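Local coordinates for protein putative peptidase (Bacteroides fragilis, PDB 5DYN) that is a cysteine protease of the clostripain family that activates B. fragilis toxin, probably by cleaving its precursor, at residues A83-Y94 with W105-V113; F181-P192 with M204-S212. All coordinates share one frame; numbering follows the deposited sequence.

Interaction 1 (A83-Y94 with W105-V113). With NA (sodium ion), chain F.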
loop_
_atom_site.group_PDB
_atom_site.type_symbol
_atom_site.label_atom_id
_atom_site.label_comp_id
_atom_site.label_asym_id
_atom_site.label_seq_id
_atom_site.Cartn_x
_atom_site.Cartn_y
_atom_site.Cartn_z
ATOM N N ALA B 83 0.287 11.695 0.413
ATOM C CA ALA B 83 1.481 11.290 -0.318
ATOM C C ALA B 83 2.565 12.362 -0.289
ATOM O O ALA B 83 3.727 12.068 -0.001
ATOM C CB ALA B 83 1.127 10.948 -1.751
ATOM N N SER B 84 2.184 13.599 -0.593
ATOM C CA SER B 84 3.144 14.701 -0.634
ATOM C C SER B 84 3.759 14.955 0.742
ATOM O O SER B 84 4.951 15.238 0.844
ATOM C CB SER B 84 2.482 15.976 -1.163
ATOM O OG SER B 84 1.368 16.344 -0.368
ATOM N N CYS B 85 2.949 14.845 1.792
ATOM C CA CYS B 85 3.453 14.970 3.162
ATOM C C CYS B 85 4.488 13.898 3.462
ATOM O O CYS B 85 5.576 14.194 3.955
ATOM C CB CYS B 85 2.313 14.881 4.179
ATOM S SG CYS B 85 1.330 16.379 4.340
ATOM N N TYR B 86 4.128 12.655 3.163
ATOM C CA TYR B 86 5.011 11.513 3.345
ATOM C C TYR B 86 6.335 11.761 2.629
ATOM O O TYR B 86 7.411 11.593 3.212
ATOM C CB TYR B 86 4.362 10.240 2.802
ATOM C CG TYR B 86 4.900 8.941 3.368
ATOM C CD1 TYR B 86 4.039 7.964 3.865
ATOM C CD2 TYR B 86 6.264 8.697 3.427
ATOM C CE1 TYR B 86 4.523 6.780 4.375
ATOM C CE2 TYR B 86 6.758 7.516 3.944
ATOM C CZ TYR B 86 5.886 6.563 4.417
ATOM O OH TYR B 86 6.380 5.391 4.931
ATOM N N TYR B 87 6.247 12.174 1.366
ATOM C CA TYR B 87 7.438 12.366 0.545
ATOM C C TYR B 87 8.294 13.544 1.006
ATOM O O TYR B 87 9.508 13.407 1.148
ATOM C CB TYR B 87 7.058 12.565 -0.921
ATOM C CG TYR B 87 8.259 12.902 -1.778
ATOM C CD1 TYR B 87 9.162 11.918 -2.150
ATOM C CD2 TYR B 87 8.505 14.208 -2.192
ATOM C CE1 TYR B 87 10.268 12.216 -2.919
ATOM C CE2 TYR B 87 9.610 14.515 -2.963
ATOM C CZ TYR B 87 10.488 13.512 -3.323
ATOM O OH TYR B 87 11.594 13.799 -4.092
ATOM N N ASP B 88 7.661 14.697 1.217
ATOM C CA ASP B 88 8.380 15.923 1.566
ATOM C C ASP B 88 9.220 15.756 2.825
ATOM O O ASP B 88 10.313 16.314 2.929
ATOM C CB ASP B 88 7.406 17.091 1.747
ATOM C CG ASP B 88 6.860 17.606 0.427
ATOM O OD1 ASP B 88 7.527 17.408 -0.611
ATOM O OD2 ASP B 88 5.766 18.211 0.427
ATOM N N TYR B 89 8.707 14.981 3.774
ATOM C CA TYR B 89 9.401 14.741 5.033
ATOM C C TYR B 89 10.733 14.041 4.817
ATOM O O TYR B 89 11.764 14.463 5.345
ATOM C CB TYR B 89 8.529 13.907 5.970
ATOM C CG TYR B 89 9.107 13.734 7.356
ATOM C CD1 TYR B 89 8.829 14.652 8.360
ATOM C CD2 TYR B 89 9.924 12.652 7.663
ATOM C CE1 TYR B 89 9.350 14.500 9.632
ATOM C CE2 TYR B 89 10.453 12.494 8.932
ATOM C CZ TYR B 89 10.160 13.421 9.912
ATOM O OH TYR B 89 10.677 13.272 11.180
ATOM N N TYR B 90 10.707 12.966 4.038
ATOM C CA TYR B 90 11.900 12.156 3.837
ATOM C C TYR B 90 12.846 12.769 2.816
ATOM O O TYR B 90 14.045 12.486 2.835
ATOM C CB TYR B 90 11.522 10.738 3.409
ATOM C CG TYR B 90 11.009 9.871 4.537
ATOM C CD1 TYR B 90 11.877 9.081 5.277
ATOM C CD2 TYR B 90 9.656 9.832 4.852
ATOM C CE1 TYR B 90 11.415 8.282 6.305
ATOM C CE2 TYR B 90 9.184 9.033 5.877
ATOM C CZ TYR B 90 10.067 8.261 6.600
ATOM O OH TYR B 90 9.604 7.467 7.624
ATOM N N GLN B 91 12.321 13.603 1.924
ATOM C CA GLN B 91 13.180 14.239 0.932
ATOM C C GLN B 91 13.956 15.389 1.575
ATOM O O GLN B 91 15.068 15.707 1.156
ATOM C CB GLN B 91 12.364 14.722 -0.277
ATOM C CG GLN B 91 11.562 15.996 -0.067
ATOM C CD GLN B 91 12.366 17.256 -0.339
ATOM O OE1 GLN B 91 13.461 17.201 -0.903
ATOM N NE2 GLN B 91 11.828 18.401 0.073
ATOM N N SER B 92 13.370 15.994 2.605
ATOM C CA SER B 92 14.016 17.089 3.320
ATOM C C SER B 92 15.219 16.587 4.102
ATOM O O SER B 92 16.200 17.307 4.289
ATOM C CB SER B 92 13.026 17.772 4.266
ATOM O OG SER B 92 11.994 18.417 3.540
ATOM N N ARG B 93 15.137 15.342 4.557
ATOM C CA ARG B 93 16.195 14.751 5.363
ATOM C C ARG B 93 17.046 13.781 4.546
ATOM O O ARG B 93 17.900 13.081 5.089
ATOM C CB ARG B 93 15.590 14.049 6.578
ATOM C CG ARG B 93 14.861 15.002 7.511
ATOM C CD ARG B 93 13.925 14.283 8.464
ATOM N NE ARG B 93 13.319 15.214 9.412
ATOM C CZ ARG B 93 12.302 16.020 9.122
ATOM N NH1 ARG B 93 11.769 16.006 7.908
ATOM N NH2 ARG B 93 11.816 16.838 10.046
ATOM N N TYR B 94 16.815 13.757 3.237
ATOM C CA TYR B 94 17.533 12.858 2.344
ATOM C C TYR B 94 18.997 13.252 2.205
ATOM O O TYR B 94 19.313 14.386 1.851
ATOM C CB TYR B 94 16.867 12.833 0.968
ATOM C CG TYR B 94 17.581 11.968 -0.046
ATOM C CD1 TYR B 94 17.452 10.585 -0.023
ATOM C CD2 TYR B 94 18.378 12.534 -1.032
ATOM C CE1 TYR B 94 18.102 9.790 -0.952
ATOM C CE2 TYR B 94 19.031 11.748 -1.964
ATOM C CZ TYR B 94 18.890 10.377 -1.918
ATOM O OH TYR B 94 19.540 9.593 -2.842
ATOM N N TRP B 105 16.333 8.966 9.407
ATOM C CA TRP B 105 16.224 8.360 8.087
ATOM C C TRP B 105 16.693 9.298 6.981
ATOM O O TRP B 105 16.009 10.260 6.639
ATOM C CB TRP B 105 14.786 7.925 7.816
ATOM C CG TRP B 105 14.696 6.900 6.738
ATOM C CD1 TRP B 105 14.647 7.124 5.395
ATOM C CD2 TRP B 105 14.651 5.478 6.911
ATOM N NE1 TRP B 105 14.573 5.929 4.719
ATOM C CE2 TRP B 105 14.573 4.904 5.627
ATOM C CE3 TRP B 105 14.666 4.636 8.029
ATOM C CZ2 TRP B 105 14.511 3.526 5.427
ATOM C CZ3 TRP B 105 14.604 3.269 7.830
ATOM C CH2 TRP B 105 14.527 2.727 6.539
ATOM N N THR B 106 17.858 8.998 6.416
ATOM C CA THR B 106 18.418 9.796 5.332
ATOM C C THR B 106 18.366 9.051 4.000
ATOM O O THR B 106 18.915 9.511 2.997
ATOM C CB THR B 106 19.873 10.184 5.627
ATOM O OG1 THR B 106 20.655 8.995 5.781
ATOM C CG2 THR B 106 19.952 11.006 6.902
ATOM N N GLY B 107 17.699 7.901 3.998
ATOM C CA GLY B 107 17.656 7.042 2.830
ATOM C C GLY B 107 16.575 7.414 1.836
ATOM O O GLY B 107 16.476 6.820 0.762
ATOM N N GLY B 108 15.758 8.398 2.189
ATOM C CA GLY B 108 14.704 8.850 1.302
ATOM C C GLY B 108 13.520 7.903 1.257
ATOM O O GLY B 108 13.352 7.061 2.143
ATOM N N VAL B 109 12.710 8.037 0.211
ATOM C CA VAL B 109 11.457 7.299 0.099
ATOM C C VAL B 109 10.861 7.451 -1.303
ATOM O O VAL B 109 11.300 8.295 -2.087
ATOM C CB VAL B 109 10.430 7.785 1.154
ATOM C CG1 VAL B 109 9.740 9.061 0.683
ATOM C CG2 VAL B 109 9.407 6.701 1.468
ATOM N N SER B 110 9.867 6.625 -1.615
ATOM C CA SER B 110 9.092 6.769 -2.841
ATOM C C SER B 110 7.619 6.477 -2.558
ATOM O O SER B 110 7.284 5.451 -1.971
ATOM C CB SER B 110 9.623 5.841 -3.933
ATOM O OG SER B 110 9.398 4.482 -3.609
ATOM N N VAL B 111 6.745 7.391 -2.967
ATOM C CA VAL B 111 5.312 7.252 -2.723
ATOM C C VAL B 111 4.512 7.456 -4.008
ATOM O O VAL B 111 4.781 8.379 -4.779
ATOM C CB VAL B 111 4.816 8.260 -1.658
ATOM C CG1 VAL B 111 3.329 8.069 -1.385
ATOM C CG2 VAL B 111 5.613 8.116 -0.373
ATOM N N GLY B 112 3.529 6.589 -4.233
ATOM C CA GLY B 112 2.650 6.726 -5.377
ATOM C C GLY B 112 1.185 6.704 -4.983
ATOM O O GLY B 112 0.813 6.095 -3.980
ATOM N N VAL B 113 0.348 7.377 -5.764
ATOM C CA VAL B 113 -1.094 7.300 -5.566
ATOM C C VAL B 113 -1.780 6.843 -6.848
ATOM O O VAL B 113 -1.571 7.418 -7.916
ATOM C CB VAL B 113 -1.692 8.646 -5.126
ATOM C CG1 VAL B 113 -3.176 8.493 -4.849
ATOM C CG2 VAL B 113 -0.985 9.157 -3.896
HETATM NA NA NA F . 15.775 10.516 4.201
#

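Interaction 2 (F181-P192 with M204-S212). With NA (sodium ion), chain I; NA (sodium ion), chain J.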
loop_
_atom_site.group_PDB
_atom_site.type_symbol
_atom_site.label_atom_id
_atom_site.label_comp_id
_atom_site.label_asym_id
_atom_site.label_seq_id
_atom_site.Cartn_x
_atom_site.Cartn_y
_atom_site.Cartn_z
ATOM N N PHE B 181 -2.728 4.154 -18.882
ATOM C CA PHE B 181 -1.952 4.112 -17.647
ATOM C C PHE B 181 -1.788 5.501 -17.040
ATOM O O PHE B 181 -1.750 5.650 -15.820
ATOM C CB PHE B 181 -0.575 3.487 -17.889
ATOM C CG PHE B 181 0.278 3.409 -16.653
ATOM C CD1 PHE B 181 0.099 2.385 -15.734
ATOM C CD2 PHE B 181 1.255 4.360 -16.407
ATOM C CE1 PHE B 181 0.880 2.311 -14.593
ATOM C CE2 PHE B 181 2.039 4.293 -15.265
ATOM C CZ PHE B 181 1.852 3.266 -14.359
ATOM N N ASP B 182 -1.688 6.513 -17.898
ATOM C CA ASP B 182 -1.536 7.891 -17.444
ATOM C C ASP B 182 -2.674 8.319 -16.522
ATOM O O ASP B 182 -2.505 9.204 -15.684
ATOM C CB ASP B 182 -1.454 8.841 -18.641
ATOM C CG ASP B 182 -0.080 8.856 -19.282
ATOM O OD1 ASP B 182 0.893 8.443 -18.618
ATOM O OD2 ASP B 182 0.028 9.288 -20.450
ATOM N N LYS B 183 -3.828 7.678 -16.674
ATOM C CA LYS B 183 -5.009 8.012 -15.889
ATOM C C LYS B 183 -5.016 7.322 -14.521
ATOM O O LYS B 183 -5.918 7.543 -13.713
ATOM C CB LYS B 183 -6.273 7.633 -16.664
ATOM C CG LYS B 183 -6.468 8.404 -17.960
ATOM C CD LYS B 183 -7.401 7.655 -18.895
ATOM C CE LYS B 183 -8.233 8.612 -19.733
ATOM N NZ LYS B 183 -9.399 7.921 -20.351
ATOM N N VAL B 184 -4.012 6.491 -14.261
ATOM C CA VAL B 184 -3.986 5.699 -13.037
ATOM C C VAL B 184 -3.118 6.340 -11.960
ATOM O O VAL B 184 -3.599 6.647 -10.866
ATOM C CB VAL B 184 -3.483 4.269 -13.302
ATOM C CG1 VAL B 184 -3.425 3.476 -12.000
ATOM C CG2 VAL B 184 -4.383 3.573 -14.308
ATOM N N MET B 185 -1.839 6.537 -12.264
ATOM C CA MET B 185 -0.926 7.142 -11.299
ATOM C C MET B 185 -1.073 8.660 -11.291
ATOM O O MET B 185 -0.609 9.347 -12.200
ATOM C CB MET B 185 0.518 6.745 -11.598
ATOM C CG MET B 185 0.748 5.248 -11.560
ATOM S SD MET B 185 0.073 4.501 -10.061
ATOM C CE MET B 185 1.138 5.217 -8.810
ATOM N N VAL B 186 -1.725 9.173 -10.255
ATOM C CA VAL B 186 -1.950 10.605 -10.127
ATOM C C VAL B 186 -0.836 11.269 -9.319
ATOM O O VAL B 186 -0.705 12.492 -9.312
ATOM C CB VAL B 186 -3.308 10.896 -9.469
ATOM C CG1 VAL B 186 -4.436 10.394 -10.356
ATOM C CG2 VAL B 186 -3.380 10.253 -8.092
ATOM N N TYR B 187 -0.038 10.454 -8.639
ATOM C CA TYR B 187 1.104 10.954 -7.883
ATOM C C TYR B 187 2.227 9.929 -7.881
ATOM O O TYR B 187 1.992 8.740 -7.674
ATOM C CB TYR B 187 0.703 11.295 -6.444
ATOM C CG TYR B 187 1.821 11.899 -5.613
ATOM C CD1 TYR B 187 2.760 11.092 -4.976
ATOM C CD2 TYR B 187 1.931 13.276 -5.457
ATOM C CE1 TYR B 187 3.781 11.640 -4.219
ATOM C CE2 TYR B 187 2.948 13.834 -4.697
ATOM C CZ TYR B 187 3.870 13.009 -4.080
ATOM O OH TYR B 187 4.884 13.552 -3.323
ATOM N N TRP B 188 3.447 10.400 -8.108
ATOM C CA TRP B 188 4.628 9.552 -8.013
ATOM C C TRP B 188 5.871 10.405 -7.823
ATOM O O TRP B 188 6.319 11.090 -8.742
ATOM C CB TRP B 188 4.770 8.667 -9.251
ATOM C CG TRP B 188 6.064 7.904 -9.320
ATOM C CD1 TRP B 188 6.981 7.937 -10.331
ATOM C CD2 TRP B 188 6.587 6.998 -8.337
ATOM N NE1 TRP B 188 8.037 7.107 -10.042
ATOM C CE2 TRP B 188 7.820 6.519 -8.825
ATOM C CE3 TRP B 188 6.131 6.544 -7.093
ATOM C CZ2 TRP B 188 8.602 5.610 -8.114
ATOM C CZ3 TRP B 188 6.911 5.641 -6.390
ATOM C CH2 TRP B 188 8.131 5.182 -6.906
ATOM N N LYS B 189 6.411 10.370 -6.611
ATOM C CA LYS B 189 7.624 11.105 -6.289
ATOM C C LYS B 189 8.601 10.193 -5.567
ATOM O O LYS B 189 8.203 9.353 -4.754
ATOM C CB LYS B 189 7.306 12.333 -5.434
ATOM C CG LYS B 189 6.536 13.414 -6.165
ATOM C CD LYS B 189 7.440 14.183 -7.108
ATOM C CE LYS B 189 8.484 14.973 -6.336
ATOM N NZ LYS B 189 9.307 15.836 -7.229
ATOM N N SER B 190 9.880 10.356 -5.875
ATOM C CA SER B 190 10.915 9.556 -5.245
ATOM C C SER B 190 12.224 10.314 -5.147
ATOM O O SER B 190 12.579 11.082 -6.039
ATOM C CB SER B 190 11.139 8.256 -6.016
ATOM O OG SER B 190 12.172 7.489 -5.415
ATOM N N THR B 191 12.937 10.095 -4.051
ATOM C CA THR B 191 14.312 10.542 -3.944
ATOM C C THR B 191 15.130 9.795 -4.995
ATOM O O THR B 191 14.708 8.736 -5.460
ATOM C CB THR B 191 14.872 10.297 -2.529
ATOM O OG1 THR B 191 14.679 8.925 -2.164
ATOM C CG2 THR B 191 14.163 11.187 -1.522
ATOM N N PRO B 192 16.288 10.354 -5.396
ATOM C CA PRO B 192 17.143 9.673 -6.376
ATOM C C PRO B 192 17.391 8.207 -6.023
ATOM O O PRO B 192 17.448 7.355 -6.910
ATOM C CB PRO B 192 18.442 10.478 -6.322
ATOM C CG PRO B 192 17.999 11.852 -5.953
ATOM C CD PRO B 192 16.824 11.678 -5.026
ATOM N N MET B 204 16.584 4.538 -7.729
ATOM C CA MET B 204 15.243 4.518 -8.289
ATOM C C MET B 204 15.276 5.112 -9.691
ATOM O O MET B 204 15.458 6.320 -9.846
ATOM C CB MET B 204 14.271 5.298 -7.404
ATOM C CG MET B 204 12.858 5.374 -7.958
ATOM S SD MET B 204 12.037 3.772 -7.927
ATOM C CE MET B 204 11.839 3.526 -6.164
ATOM N N ASN B 205 15.113 4.263 -10.703
ATOM C CA ASN B 205 15.145 4.706 -12.096
ATOM C C ASN B 205 14.192 5.867 -12.358
ATOM O O ASN B 205 13.057 5.875 -11.882
ATOM C CB ASN B 205 14.819 3.544 -13.033
ATOM C CG ASN B 205 15.903 2.491 -13.046
ATOM O OD1 ASN B 205 16.919 2.626 -12.365
ATOM N ND2 ASN B 205 15.690 1.428 -13.814
ATOM N N GLN B 206 14.674 6.846 -13.114
ATOM C CA GLN B 206 13.947 8.092 -13.311
ATOM C C GLN B 206 12.721 7.912 -14.199
ATOM O O GLN B 206 11.839 8.770 -14.218
ATOM C CB GLN B 206 14.876 9.156 -13.904
ATOM C CG GLN B 206 16.020 9.575 -12.977
ATOM C CD GLN B 206 15.535 10.174 -11.663
ATOM O OE1 GLN B 206 14.570 10.941 -11.633
ATOM N NE2 GLN B 206 16.203 9.821 -10.567
ATOM N N ASP B 207 12.660 6.798 -14.926
ATOM C CA ASP B 207 11.529 6.543 -15.812
ATOM C C ASP B 207 10.507 5.587 -15.193
ATOM O O ASP B 207 9.525 5.217 -15.836
ATOM C CB ASP B 207 12.011 5.993 -17.160
ATOM C CG ASP B 207 12.876 4.753 -17.018
ATOM O OD1 ASP B 207 12.975 4.207 -15.899
ATOM O OD2 ASP B 207 13.450 4.316 -18.038
ATOM N N ALA B 208 10.746 5.182 -13.949
ATOM C CA ALA B 208 9.766 4.387 -13.217
ATOM C C ALA B 208 8.527 5.242 -12.951
ATOM O O ALA B 208 8.627 6.460 -12.807
ATOM C CB ALA B 208 10.353 3.865 -11.920
ATOM N N LYS B 209 7.360 4.608 -12.888
ATOM C CA LYS B 209 6.116 5.354 -12.754
ATOM C C LYS B 209 5.421 5.101 -11.417
ATOM O O LYS B 209 4.433 5.762 -11.096
ATOM C CB LYS B 209 5.173 5.020 -13.911
ATOM C CG LYS B 209 5.769 5.268 -15.295
ATOM C CD LYS B 209 6.356 6.665 -15.427
ATOM C CE LYS B 209 6.644 7.011 -16.884
ATOM N NZ LYS B 209 7.577 6.043 -17.525
ATOM N N GLY B 210 5.929 4.144 -10.646
ATOM C CA GLY B 210 5.477 3.954 -9.277
ATOM C C GLY B 210 4.417 2.898 -9.015
ATOM O O GLY B 210 3.888 2.813 -7.908
ATOM N N LEU B 211 4.106 2.093 -10.025
ATOM C CA LEU B 211 3.163 0.991 -9.857
ATOM C C LEU B 211 3.821 -0.304 -10.296
ATOM O O LEU B 211 4.281 -0.419 -11.433
ATOM C CB LEU B 211 1.881 1.235 -10.653
ATOM C CG LEU B 211 0.753 0.217 -10.451
ATOM C CD1 LEU B 211 0.203 0.291 -9.031
ATOM C CD2 LEU B 211 -0.356 0.422 -11.472
ATOM N N SER B 212 3.872 -1.281 -9.396
ATOM C CA SER B 212 4.599 -2.510 -9.680
ATOM C C SER B 212 3.730 -3.564 -10.353
ATOM O O SER B 212 2.501 -3.495 -10.326
ATOM C CB SER B 212 5.192 -3.092 -8.398
ATOM O OG SER B 212 4.192 -3.739 -7.634
HETATM NA NA NA I . 13.485 1.579 -15.551
HETATM NA NA NA J . 5.098 -3.651 -5.088
HETATM O O HOH W 1 10.843 7.873 -10.683
#

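Interaction 1 (A83-Y94 with W105-V113)
Y90 sets its ring edge against the indole face of W105. The pair is an offset edge-to-face contact, with planes at 86°. CD1 of Y90 comes 3.4 Å from CD1 of W105. With chi1 at -160°, W105 swings its indole away from its own backbone N and brings the five-membered ring against the tyrosine edge. The phenol end of Y90 is held elsewhere, by the carbonyl of G62. V109 comes next, packing against the helix. Its CG1 lies 3.7 Å from Y90 CB and also meets Y87, while CG2 touches Y86 CE2. V111 CG2 makes an off-centre CH-pi contact with the Y86 ring, whose hydroxyl bonds to D31. At the far end A83 CB touches both V111 CG1 and V113 CG2, the latter at 3.5 Å. The contacts here are between carbon atoms, and most of the residues are buried.

The loose side is at R93, which is exposed. Its guanidinium leads away from segment 105-113; NH1 bonds to Y89 O and sits over the Y89 ring. The R93 carbonyl O receives a CA-H...O contact from T106 CA at 3.3 Å. Beside the Y90-W105 pair, a sodium ion is bound by W105 O at 2.5 Å and more distantly by Y90 O at 3.0 Å. G108 CA lies at the edge of the Y94 ring, close to CD1.

Helix 83-92 runs nearly antiparallel to strand 110-113, at 167°, with axes 8.2 Å apart. This is a helix packed on one face of the central sheet, as in the alpha/beta fold of clan CD peptidases.

Interaction 2 (F181-P192 with M204-S212)
W188 lays one face of its indole over the backbone of K209 and G210. Here strand 185-196 meets an irregular loop in the alpha/beta fold of a clan CD peptidase. G210 CA makes a CH-pi contact, 3.3 Å from the centroid of the six-membered ring and 9° off its normal. The K209 carbonyl O lies over the same face, near CG. A chi1 of 172° puts the indole on the far side of CB from the W188 backbone N and sends it toward the loop. M204 SD adds a Met-aromatic contact at the ring edge, 3.9 Å from CZ2. M204 CG meets S190 OG, at 3.4 Å; the bends at chi2 and chi3 beyond it set SD and CE by the indole.

Toward helix 172-182, the F181 ring uses its edge. CE2 touches K209 CB at 3.5 Å, and CE1 meets L211 CD2. M185 SD packs on L211 CB. K209 NZ bonds to D207 O and forms a salt bridge with D161. At the other end M204 N gives a hydrogen bond to P192 O. W188 NE1 reaches A208 O at 2.9 Å, but the bond is weak, bent to 122°; NE1 also donates to a water that bonds to N205 O.

In the fold
The two contacts lie about 14 Å apart, centre to centre, and come in series along the chain. They share the five-stranded mixed sheet, in which strands 110-115 and 185-196 are antiparallel neighbours. Interaction 1 packs helix 78-92 on strand 110-115. Interaction 2 sets strand 185-196 against the loop that leads from strand 200-203 to strand 212-213. The strands join them directly: V113 N and O probably bond to Y187 O and V186 N, at a classic beta bulge. W188 and S190 touch S110. Y187 instead reaches A83 and Y87 of the helix. Y187 thus points to the helix and W188 to the loop, so helix 78-92 and loop 204-212 pack on opposite faces of the sheet.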